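Long-range contact in prephenate dehydrogenase (Corynebacterium glutamicum ATCC 13032, PDB 3KTD), which probably catalyses the NAD(P)+-dependent oxidative decarboxylation of prephenate, a step on the way to tyrosine: residues A[9-23]-A[61-75]. Sequence-based numbering, arbitrary orientation.
Sequences RPVCILGLGLIGGSL and TLQRAAAEDALIVLA
Leu14 and Cys12 fill the apolar centre of this contact, between two neighbouring parallel strands of a Rossmann-type nucleotide-binding fold and the helix that leads into the second strand. Leu14 sends CD2 to CG2 of Ile72 and lies beside Leu74, the two side chains pointing the same way. The CD2 atoms of Leu14 and Leu62 are 3.7 Å apart, and Leu84 of helix 78-91 also packs on Leu14. SG of Cys12 is anti to the backbone N (chi1 178°). This turns it to the helix, where it meets CG2 of Thr61 at 3.5 Å and CB of Ala65. On the other face of the sheet Val11 CG1 touches Val73 CG2, and Leu23 meets Val73 tip to tip. Met174 of helix 162-177 packs against both valines.

The strands 11-14 and 71-74 run 22° from parallel. Cys12 donates N-H to Leu71 O and accepts from Val73 N; Leu14 does the same with Val73 O and Ala75 N. Strand 34-37 pairs with the far edge of 11-14, so 11-14 is an inner strand.

Gly15, Gly17 and Gly20 fit the GxGxxG pattern of dinucleotide-binding folds, consistent with NAD+ binding. CA of Gly20 lies 3.6 Å from CB of Ala75, where helix 18-29 packs against the end of strand 71-74.

The polar edge is at the start of the strands. The extended Arg9 chain passes over Asp69 O, and a salt bridge joins its NE to Asp69 OD2 at 3.0 Å. The hydrogen bond within it is weak and bent, and the guanidinium and carboxylate planes lie 62° apart. Arg9 NH1 makes a second salt bridge, to Asp170, and a hydrogen bond to Ser166. One water, in the guanidinium plane, accepts from Arg9 NH2 at 2.9 Å and donates to Asp69 OD1 at 2.8 Å.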
# COMPACT_ATOMS: atom_id res chain seq x y z
N ARG A 9 37.78 11.07 6.07
CA ARG A 9 38.38 9.83 5.59
C ARG A 9 37.87 9.49 4.21
O ARG A 9 36.74 9.85 3.86
CB ARG A 9 38.01 8.66 6.50
CG ARG A 9 38.52 8.73 7.91
CD ARG A 9 37.90 7.61 8.74
NE ARG A 9 38.54 7.43 10.04
CZ ARG A 9 38.29 8.16 11.13
NH1 ARG A 9 37.41 9.16 11.10
NH2 ARG A 9 38.94 7.89 12.26
N PRO A 10 38.68 8.78 3.40
CA PRO A 10 38.14 8.25 2.15
C PRO A 10 37.18 7.10 2.50
O PRO A 10 37.44 6.35 3.44
CB PRO A 10 39.38 7.72 1.43
CG PRO A 10 40.36 7.42 2.52
CD PRO A 10 40.11 8.45 3.58
N VAL A 11 36.06 7.00 1.77
CA VAL A 11 35.06 5.96 2.04
C VAL A 11 35.38 4.71 1.22
O VAL A 11 35.70 4.81 0.04
CB VAL A 11 33.62 6.44 1.72
CG1 VAL A 11 32.63 5.31 1.87
CG2 VAL A 11 33.23 7.60 2.61
N CYS A 12 35.29 3.55 1.87
CA CYS A 12 35.56 2.25 1.23
C CYS A 12 34.32 1.34 1.29
O CYS A 12 34.02 0.75 2.33
CB CYS A 12 36.75 1.58 1.91
SG CYS A 12 37.20 -0.06 1.29
N ILE A 13 33.61 1.20 0.16
CA ILE A 13 32.33 0.45 0.12
C ILE A 13 32.51 -1.02 -0.25
O ILE A 13 32.99 -1.35 -1.34
CB ILE A 13 31.33 1.09 -0.87
CG1 ILE A 13 31.11 2.57 -0.56
CG2 ILE A 13 30.00 0.37 -0.81
CD1 ILE A 13 30.39 3.33 -1.62
N LEU A 14 32.11 -1.91 0.66
CA LEU A 14 32.20 -3.35 0.43
C LEU A 14 30.82 -3.86 0.04
O LEU A 14 29.88 -3.88 0.84
CB LEU A 14 32.75 -4.05 1.67
CG LEU A 14 34.28 -4.14 1.81
CD1 LEU A 14 35.03 -2.98 1.16
CD2 LEU A 14 34.66 -4.27 3.29
N GLY A 15 30.70 -4.27 -1.22
CA GLY A 15 29.41 -4.63 -1.80
C GLY A 15 28.91 -3.42 -2.57
O GLY A 15 28.76 -2.33 -2.00
N LEU A 16 28.66 -3.62 -3.87
CA LEU A 16 28.24 -2.54 -4.75
C LEU A 16 26.95 -2.85 -5.50
O LEU A 16 26.93 -2.87 -6.73
CB LEU A 16 29.37 -2.19 -5.73
CG LEU A 16 30.60 -1.59 -5.05
CD1 LEU A 16 31.77 -1.40 -6.02
CD2 LEU A 16 30.23 -0.27 -4.38
N GLY A 17 25.89 -3.08 -4.73
CA GLY A 17 24.54 -3.29 -5.28
C GLY A 17 23.71 -2.02 -5.19
O GLY A 17 24.24 -0.92 -5.21
N LEU A 18 22.39 -2.18 -5.09
CA LEU A 18 21.49 -1.03 -4.99
C LEU A 18 22.01 0.04 -4.03
O LEU A 18 22.14 1.20 -4.40
CB LEU A 18 20.11 -1.47 -4.53
CG LEU A 18 19.10 -0.32 -4.43
CD1 LEU A 18 18.75 0.22 -5.81
CD2 LEU A 18 17.85 -0.78 -3.69
N ILE A 19 22.28 -0.37 -2.79
CA ILE A 19 22.71 0.57 -1.75
C ILE A 19 24.16 1.01 -1.94
O ILE A 19 24.43 2.20 -2.07
CB ILE A 19 22.58 -0.01 -0.33
CG1 ILE A 19 21.15 -0.47 -0.05
CG2 ILE A 19 22.97 1.05 0.68
CD1 ILE A 19 20.14 0.62 -0.12
N GLY A 20 25.08 0.05 -1.94
CA GLY A 20 26.51 0.34 -2.05
C GLY A 20 26.89 1.06 -3.32
O GLY A 20 27.65 2.03 -3.30
N GLY A 21 26.36 0.58 -4.44
CA GLY A 21 26.64 1.16 -5.74
C GLY A 21 26.14 2.59 -5.83
O GLY A 21 26.88 3.49 -6.25
N SER A 22 24.89 2.77 -5.43
CA SER A 22 24.26 4.10 -5.36
C SER A 22 25.04 5.07 -4.48
O SER A 22 25.08 6.26 -4.75
CB SER A 22 22.85 3.99 -4.80
OG SER A 22 21.99 3.36 -5.72
N LEU A 23 25.63 4.54 -3.41
CA LEU A 23 26.44 5.33 -2.51
C LEU A 23 27.73 5.73 -3.21
O LEU A 23 28.14 6.88 -3.14
CB LEU A 23 26.72 4.55 -1.23
CG LEU A 23 27.55 5.23 -0.14
CD1 LEU A 23 26.78 6.39 0.48
CD2 LEU A 23 27.95 4.22 0.92
N THR A 61 41.58 -4.71 -1.34
CA THR A 61 40.78 -3.55 -0.95
C THR A 61 40.95 -3.24 0.53
O THR A 61 41.17 -2.09 0.89
CB THR A 61 39.28 -3.76 -1.24
OG1 THR A 61 39.09 -3.96 -2.64
CG2 THR A 61 38.47 -2.55 -0.80
N LEU A 62 40.87 -4.26 1.37
CA LEU A 62 41.01 -4.08 2.82
C LEU A 62 42.42 -3.65 3.22
O LEU A 62 42.58 -2.89 4.17
CB LEU A 62 40.60 -5.36 3.55
CG LEU A 62 39.12 -5.73 3.46
CD1 LEU A 62 38.85 -7.14 3.96
CD2 LEU A 62 38.26 -4.73 4.23
N GLN A 63 43.43 -4.14 2.49
CA GLN A 63 44.82 -3.74 2.74
C GLN A 63 44.99 -2.23 2.55
O GLN A 63 45.60 -1.54 3.37
CB GLN A 63 45.77 -4.49 1.80
CG GLN A 63 47.25 -4.18 2.06
CD GLN A 63 48.20 -4.94 1.13
OE1 GLN A 63 47.96 -5.06 -0.08
NE2 GLN A 63 49.29 -5.45 1.70
N ARG A 64 44.42 -1.73 1.45
CA ARG A 64 44.43 -0.31 1.10
C ARG A 64 43.55 0.48 2.06
O ARG A 64 43.90 1.58 2.47
CB ARG A 64 43.91 -0.13 -0.34
CG ARG A 64 43.72 1.31 -0.80
CD ARG A 64 43.18 1.35 -2.22
NE ARG A 64 42.59 2.65 -2.57
CZ ARG A 64 41.96 2.90 -3.72
NH1 ARG A 64 41.82 1.96 -4.65
NH2 ARG A 64 41.47 4.11 -3.94
N ALA A 65 42.40 -0.09 2.40
CA ALA A 65 41.49 0.56 3.32
C ALA A 65 42.22 0.80 4.63
O ALA A 65 42.12 1.87 5.21
CB ALA A 65 40.25 -0.28 3.54
N ALA A 66 42.97 -0.21 5.07
CA ALA A 66 43.76 -0.12 6.29
C ALA A 66 44.88 0.90 6.13
O ALA A 66 45.15 1.67 7.05
CB ALA A 66 44.33 -1.47 6.69
N ALA A 67 45.50 0.93 4.96
CA ALA A 67 46.58 1.89 4.70
C ALA A 67 46.12 3.34 4.73
O ALA A 67 46.88 4.21 5.16
CB ALA A 67 47.24 1.59 3.36
N GLU A 68 44.88 3.60 4.30
CA GLU A 68 44.33 4.97 4.22
C GLU A 68 43.37 5.36 5.36
O GLU A 68 42.78 6.44 5.32
CB GLU A 68 43.61 5.16 2.88
CG GLU A 68 44.46 4.90 1.63
CD GLU A 68 43.69 5.07 0.31
OE1 GLU A 68 42.48 5.42 0.33
OE2 GLU A 68 44.29 4.84 -0.76
N ASP A 69 43.25 4.50 6.37
CA ASP A 69 42.26 4.69 7.45
C ASP A 69 40.86 5.02 6.90
O ASP A 69 40.21 5.96 7.37
CB ASP A 69 42.71 5.75 8.46
CG ASP A 69 41.82 5.79 9.72
OD1 ASP A 69 41.49 4.71 10.28
OD2 ASP A 69 41.45 6.91 10.16
N ALA A 70 40.41 4.26 5.91
CA ALA A 70 39.13 4.54 5.27
C ALA A 70 37.97 4.13 6.15
O ALA A 70 38.07 3.18 6.93
CB ALA A 70 39.03 3.82 3.93
N LEU A 71 36.87 4.85 6.01
CA LEU A 71 35.62 4.44 6.64
C LEU A 71 35.09 3.33 5.76
O LEU A 71 34.92 3.53 4.57
CB LEU A 71 34.65 5.60 6.70
CG LEU A 71 33.25 5.28 7.21
CD1 LEU A 71 33.26 4.81 8.64
CD2 LEU A 71 32.36 6.51 7.05
N ILE A 72 34.87 2.15 6.34
CA ILE A 72 34.43 0.98 5.57
C ILE A 72 32.91 0.81 5.67
O ILE A 72 32.37 0.68 6.77
CB ILE A 72 35.10 -0.31 6.07
CG1 ILE A 72 36.62 -0.20 5.98
CG2 ILE A 72 34.62 -1.51 5.27
CD1 ILE A 72 37.35 -1.47 6.39
N VAL A 73 32.22 0.80 4.54
CA VAL A 73 30.77 0.60 4.54
C VAL A 73 30.48 -0.84 4.14
O VAL A 73 30.82 -1.27 3.04
CB VAL A 73 30.07 1.55 3.55
CG1 VAL A 73 28.58 1.23 3.47
CG2 VAL A 73 30.28 3.00 3.95
N LEU A 74 29.86 -1.60 5.04
CA LEU A 74 29.49 -2.97 4.70
C LEU A 74 28.10 -2.91 4.09
O LEU A 74 27.09 -2.93 4.79
CB LEU A 74 29.54 -3.89 5.92
CG LEU A 74 30.83 -3.84 6.75
CD1 LEU A 74 30.85 -5.00 7.75
CD2 LEU A 74 32.06 -3.87 5.88
N ALA A 75 28.07 -2.80 2.76
CA ALA A 75 26.85 -2.67 1.96
C ALA A 75 26.43 -4.03 1.41
O ALA A 75 26.34 -4.24 0.20
CB ALA A 75 27.07 -1.68 0.82
O HOH W 1 40.56 5.54 12.76
O HOH W 2 38.89 4.19 9.70